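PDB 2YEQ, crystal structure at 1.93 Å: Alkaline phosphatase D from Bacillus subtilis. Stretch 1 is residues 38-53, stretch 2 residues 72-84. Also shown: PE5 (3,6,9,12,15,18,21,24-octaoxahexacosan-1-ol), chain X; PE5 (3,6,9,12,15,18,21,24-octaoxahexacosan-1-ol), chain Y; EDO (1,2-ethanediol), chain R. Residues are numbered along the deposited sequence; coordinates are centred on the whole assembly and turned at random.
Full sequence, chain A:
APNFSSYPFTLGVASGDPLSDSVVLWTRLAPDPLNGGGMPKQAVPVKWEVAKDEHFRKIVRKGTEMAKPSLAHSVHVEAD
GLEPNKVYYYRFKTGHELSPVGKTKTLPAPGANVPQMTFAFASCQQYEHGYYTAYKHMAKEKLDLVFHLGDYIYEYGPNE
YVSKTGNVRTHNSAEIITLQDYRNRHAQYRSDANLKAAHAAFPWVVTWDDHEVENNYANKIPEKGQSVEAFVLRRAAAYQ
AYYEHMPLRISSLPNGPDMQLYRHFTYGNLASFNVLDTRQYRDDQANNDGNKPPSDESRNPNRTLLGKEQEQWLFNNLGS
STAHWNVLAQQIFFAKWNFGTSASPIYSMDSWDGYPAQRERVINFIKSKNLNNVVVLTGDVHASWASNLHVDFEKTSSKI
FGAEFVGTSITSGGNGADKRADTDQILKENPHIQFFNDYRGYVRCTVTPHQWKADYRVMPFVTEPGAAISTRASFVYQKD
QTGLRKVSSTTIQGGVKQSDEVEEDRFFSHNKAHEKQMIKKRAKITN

Stretch 1 (38-53) GMPKQAVPVKWEVAKD
Stretch 2, residues 72-84: AHSVHVEADGLEP

Two strands, 44-51 and one beginning at Ser74, pack through their side chains. Their axes approach to 9.4 Å, and their N-to-C directions differ by 41°, with a signed crossing angle of -41°. No backbone hydrogen bond joins them. The contact buries 499 Å², both sides summed.

Met39 is extended (-101/153) and its side chain is m, m, m. This curls CE over one face of the His73 ring, 3.9 Å from the centroid. Met39 CB lies 3.5 Å from His73 ND1. The CA-to-CB bond of Pro40 points away, but Pro40 O meets the ring edge, 3.2 Å from His73 CE1. Lys41 has phi/psi -81/66, and a weak hydrogen bond runs from Gln42 N to Pro40 O at 2.8 Å. Gln42 (-154/156) contributes its backbone: His73 NE2 donates to Gln42 O at 2.8 Å and 170°, giving buried His73 (55/33, chi1 m, chi2 92°) a polar partner. Its ring thus takes a methyl over one face and carbonyl oxygens at its edge.

Val44 to Ala51 are extended, phi -71 to -141 and psi 118 to 162. Val44, Val46, Trp48 and Val50 point toward stretch 2, and the three valines are t. They are buried with Val75, Val77, Ala79 and Leu82; apolar side chains suit this interior. Val44 CG2 is 4.0 Å from His73 CD2. Val46 faces Val75, CA atoms 7.8 Å apart, with Val46 CG2 to Val75 CG2 at 3.9 Å; Val75 is also t.

Trp48 (chi1 p, chi2 -87°) pairs with Val77, CA to CA 8.3 Å. Val77, t, sets CG1 over the Trp48 six-membered ring, 3.5 Å from its centroid. Val50 CA is 7.8 Å from Ala79 CA. Small Ala79 brings CB to 4.0 Å from Trp48 CZ3 and equally from Val50 CG2. Val50 CG1 also meets Leu82 CD2 (m, t) at 4.2 Å. Finally, Lys52 (m, t, -108°, t) brings NZ to 4.4 Å from Glu83 OE2, beyond a salt bridge, and Lys52 NZ donates to PE5 (chain X) O2 at 3.0 Å.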

# COMPACT_ATOMS: atom_id res chain seq x y z
N GLY A 38 20.01 15.00 11.94
CA GLY A 38 20.68 15.94 12.83
C GLY A 38 20.93 15.42 14.23
O GLY A 38 20.98 16.18 15.18
N MET A 39 21.07 14.11 14.38
CA MET A 39 21.27 13.55 15.71
C MET A 39 22.76 13.23 15.93
O MET A 39 23.48 12.94 14.97
CB MET A 39 20.48 12.26 15.88
CG MET A 39 18.97 12.47 15.96
SD MET A 39 18.50 13.23 17.51
CE MET A 39 18.76 11.89 18.64
N PRO A 40 23.21 13.24 17.17
CA PRO A 40 24.58 12.80 17.44
C PRO A 40 24.71 11.29 17.36
O PRO A 40 23.72 10.57 17.50
CB PRO A 40 24.82 13.28 18.87
CG PRO A 40 23.48 13.33 19.47
CD PRO A 40 22.58 13.82 18.37
N LYS A 41 25.92 10.80 17.18
CA LYS A 41 26.18 9.38 17.05
C LYS A 41 26.22 8.72 18.43
O LYS A 41 27.26 8.25 18.86
CB LYS A 41 27.50 9.15 16.28
CG LYS A 41 27.72 7.71 15.81
CD LYS A 41 29.13 7.50 15.21
CE LYS A 41 29.86 6.32 15.87
NZ LYS A 41 31.16 5.98 15.20
N GLN A 42 25.08 8.70 19.12
CA GLN A 42 24.95 8.01 20.40
C GLN A 42 23.51 7.58 20.65
O GLN A 42 22.57 8.17 20.11
CB GLN A 42 25.44 8.89 21.56
CG GLN A 42 24.58 10.10 21.82
CD GLN A 42 25.30 11.24 22.54
OE1 GLN A 42 26.51 11.42 22.41
NE2 GLN A 42 24.55 12.03 23.30
N ALA A 43 23.34 6.56 21.48
CA ALA A 43 22.02 6.04 21.80
C ALA A 43 21.31 7.03 22.70
O ALA A 43 21.94 7.65 23.55
CB ALA A 43 22.12 4.69 22.46
N VAL A 44 20.00 7.21 22.48
CA VAL A 44 19.19 8.20 23.20
C VAL A 44 17.97 7.49 23.79
O VAL A 44 17.27 6.77 23.08
CB VAL A 44 18.76 9.36 22.27
CG1 VAL A 44 17.90 10.40 23.02
CG2 VAL A 44 20.00 10.02 21.65
N PRO A 45 17.74 7.64 25.10
CA PRO A 45 16.59 6.98 25.70
C PRO A 45 15.26 7.63 25.28
O PRO A 45 15.13 8.86 25.23
CB PRO A 45 16.83 7.16 27.21
CG PRO A 45 17.69 8.34 27.31
CD PRO A 45 18.58 8.30 26.11
N VAL A 46 14.28 6.80 24.95
CA VAL A 46 12.94 7.30 24.61
C VAL A 46 11.92 6.56 25.45
O VAL A 46 11.82 5.32 25.38
CB VAL A 46 12.63 7.15 23.10
CG1 VAL A 46 11.22 7.74 22.77
CG2 VAL A 46 13.69 7.88 22.25
N LYS A 47 11.20 7.31 26.28
CA LYS A 47 10.17 6.71 27.13
C LYS A 47 8.88 6.63 26.33
O LYS A 47 8.65 7.44 25.42
CB LYS A 47 9.96 7.53 28.40
CG LYS A 47 11.18 7.50 29.35
CD LYS A 47 10.87 8.10 30.72
CE LYS A 47 12.03 7.94 31.71
NZ LYS A 47 12.72 6.60 31.60
N TRP A 48 8.05 5.65 26.66
CA TRP A 48 6.76 5.51 26.01
C TRP A 48 5.69 5.09 27.00
O TRP A 48 5.97 4.38 27.98
CB TRP A 48 6.83 4.50 24.86
CG TRP A 48 7.33 3.14 25.28
CD1 TRP A 48 8.63 2.73 25.34
CD2 TRP A 48 6.54 2.04 25.71
NE1 TRP A 48 8.69 1.42 25.76
CE2 TRP A 48 7.42 0.98 25.99
CE3 TRP A 48 5.17 1.83 25.86
CZ2 TRP A 48 6.96 -0.27 26.43
CZ3 TRP A 48 4.72 0.60 26.29
CH2 TRP A 48 5.61 -0.43 26.58
N GLU A 49 4.47 5.50 26.70
CA GLU A 49 3.31 5.19 27.54
C GLU A 49 2.10 4.87 26.66
O GLU A 49 1.87 5.51 25.62
CB GLU A 49 2.95 6.40 28.42
CG GLU A 49 3.96 6.74 29.49
CD GLU A 49 3.60 8.02 30.25
OE1 GLU A 49 2.89 8.90 29.70
OE2 GLU A 49 4.03 8.12 31.42
N VAL A 50 1.31 3.91 27.12
CA VAL A 50 0.05 3.56 26.53
C VAL A 50 -1.04 3.71 27.61
O VAL A 50 -0.91 3.19 28.73
CB VAL A 50 0.05 2.10 26.04
CG1 VAL A 50 -1.30 1.72 25.46
CG2 VAL A 50 1.18 1.89 25.01
N ALA A 51 -2.10 4.42 27.26
CA ALA A 51 -3.18 4.72 28.19
C ALA A 51 -4.54 4.39 27.59
O ALA A 51 -4.71 4.30 26.35
CB ALA A 51 -3.12 6.21 28.59
N LYS A 52 -5.54 4.27 28.45
CA LYS A 52 -6.92 4.10 28.00
C LYS A 52 -7.57 5.41 27.59
O LYS A 52 -8.60 5.41 26.93
CB LYS A 52 -7.76 3.42 29.08
CG LYS A 52 -7.19 2.08 29.52
CD LYS A 52 -8.22 1.22 30.27
CE LYS A 52 -7.93 1.13 31.76
NZ LYS A 52 -8.46 -0.14 32.37
N ASP A 53 -6.94 6.52 27.96
CA ASP A 53 -7.53 7.84 27.76
C ASP A 53 -6.53 8.80 27.19
O ASP A 53 -5.33 8.63 27.36
CB ASP A 53 -8.01 8.40 29.11
CG ASP A 53 -6.89 8.59 30.10
OD1 ASP A 53 -6.18 7.59 30.38
OD2 ASP A 53 -6.70 9.73 30.57
N ALA A 72 18.80 4.97 12.53
CA ALA A 72 18.39 6.36 12.33
C ALA A 72 17.58 6.93 13.51
O ALA A 72 16.73 7.81 13.34
CB ALA A 72 17.63 6.52 11.01
N HIS A 73 17.87 6.42 14.71
CA HIS A 73 17.18 6.79 15.95
C HIS A 73 15.66 6.58 15.84
O HIS A 73 14.85 7.31 16.45
CB HIS A 73 17.52 8.24 16.37
CG HIS A 73 18.92 8.40 16.85
ND1 HIS A 73 19.95 8.77 16.02
CD2 HIS A 73 19.46 8.26 18.08
CE1 HIS A 73 21.07 8.86 16.72
NE2 HIS A 73 20.80 8.55 17.98
N SER A 74 15.27 5.57 15.06
CA SER A 74 13.89 5.13 15.04
C SER A 74 13.60 4.37 16.33
O SER A 74 14.49 3.90 17.06
CB SER A 74 13.62 4.26 13.83
OG SER A 74 14.41 3.08 13.87
N VAL A 75 12.31 4.29 16.64
CA VAL A 75 11.86 3.57 17.81
C VAL A 75 10.74 2.62 17.39
O VAL A 75 9.77 3.03 16.76
CB VAL A 75 11.34 4.56 18.89
CG1 VAL A 75 10.76 3.80 20.06
CG2 VAL A 75 12.47 5.52 19.35
N HIS A 76 10.90 1.34 17.72
CA HIS A 76 9.84 0.34 17.53
C HIS A 76 9.58 -0.31 18.86
O HIS A 76 10.49 -0.89 19.44
CB HIS A 76 10.27 -0.75 16.55
CG HIS A 76 10.48 -0.27 15.15
ND1 HIS A 76 11.58 0.47 14.78
CD2 HIS A 76 9.73 -0.42 14.04
CE1 HIS A 76 11.49 0.76 13.49
NE2 HIS A 76 10.37 0.24 13.03
N VAL A 77 8.35 -0.20 19.35
CA VAL A 77 7.97 -0.75 20.65
C VAL A 77 6.86 -1.75 20.38
O VAL A 77 5.90 -1.43 19.69
CB VAL A 77 7.42 0.37 21.60
CG1 VAL A 77 6.76 -0.24 22.84
CG2 VAL A 77 8.51 1.38 21.99
N GLU A 78 6.97 -2.95 20.91
CA GLU A 78 5.87 -3.89 20.85
C GLU A 78 5.17 -3.87 22.22
O GLU A 78 5.57 -4.55 23.15
CB GLU A 78 6.36 -5.28 20.43
CG GLU A 78 6.69 -5.29 18.92
CD GLU A 78 7.29 -6.61 18.42
OE1 GLU A 78 6.71 -7.68 18.74
OE2 GLU A 78 8.31 -6.55 17.71
N ALA A 79 4.15 -3.01 22.32
CA ALA A 79 3.46 -2.78 23.59
C ALA A 79 2.51 -3.94 23.76
O ALA A 79 1.56 -4.09 23.00
CB ALA A 79 2.70 -1.48 23.54
N ASP A 80 2.78 -4.78 24.75
CA ASP A 80 1.95 -5.95 24.99
C ASP A 80 1.19 -5.83 26.31
O ASP A 80 1.21 -4.77 26.93
CB ASP A 80 2.80 -7.22 24.92
CG ASP A 80 3.86 -7.29 26.01
OD1 ASP A 80 3.96 -6.37 26.85
OD2 ASP A 80 4.60 -8.29 26.00
N GLY A 81 0.52 -6.90 26.72
CA GLY A 81 -0.30 -6.88 27.93
C GLY A 81 -1.56 -6.04 27.76
O GLY A 81 -2.05 -5.48 28.72
N LEU A 82 -2.06 -5.94 26.53
CA LEU A 82 -3.24 -5.14 26.25
C LEU A 82 -4.48 -6.02 26.13
O LEU A 82 -4.38 -7.23 26.00
CB LEU A 82 -3.06 -4.34 24.94
CG LEU A 82 -1.86 -3.41 24.84
CD1 LEU A 82 -1.82 -2.71 23.47
CD2 LEU A 82 -1.88 -2.38 25.97
N GLU A 83 -5.64 -5.39 26.16
CA GLU A 83 -6.91 -6.11 26.02
C GLU A 83 -7.36 -6.07 24.57
O GLU A 83 -7.04 -5.13 23.85
CB GLU A 83 -7.99 -5.44 26.88
CG GLU A 83 -7.72 -5.42 28.39
CD GLU A 83 -8.82 -4.68 29.14
OE1 GLU A 83 -9.91 -5.28 29.29
OE2 GLU A 83 -8.61 -3.51 29.55
N PRO A 84 -8.18 -7.04 24.16
CA PRO A 84 -8.61 -7.12 22.76
C PRO A 84 -9.71 -6.14 22.37
O PRO A 84 -10.49 -5.71 23.20
CB PRO A 84 -9.10 -8.55 22.63
CG PRO A 84 -9.49 -8.95 23.99
CD PRO A 84 -8.56 -8.24 24.93
O1 PE5 X . -6.88 -2.73 33.29
C1 PE5 X . -5.53 -2.26 33.18
C2 PE5 X . -5.21 -1.22 34.26
O2 PE5 X . -5.89 0.01 33.99
C3 PE5 X . -5.33 1.16 34.63
C4 PE5 X . -6.32 2.31 34.56
C50 PE5 Y . 20.92 14.23 23.03
O1 PE5 Y . 20.41 14.62 21.75
C1 PE5 Y . 21.08 15.77 21.20
C2 PE5 Y . 20.34 16.32 19.97
O2 PE5 Y . 20.67 17.69 19.65
C3 PE5 Y . 20.15 18.14 18.39
C4 PE5 Y . 18.67 18.44 18.45
C1 EDO R . 15.49 0.20 19.17
O1 EDO R . 16.56 0.84 18.46
C2 EDO R . 14.36 1.20 19.38
O2 EDO R . 13.10 0.53 19.28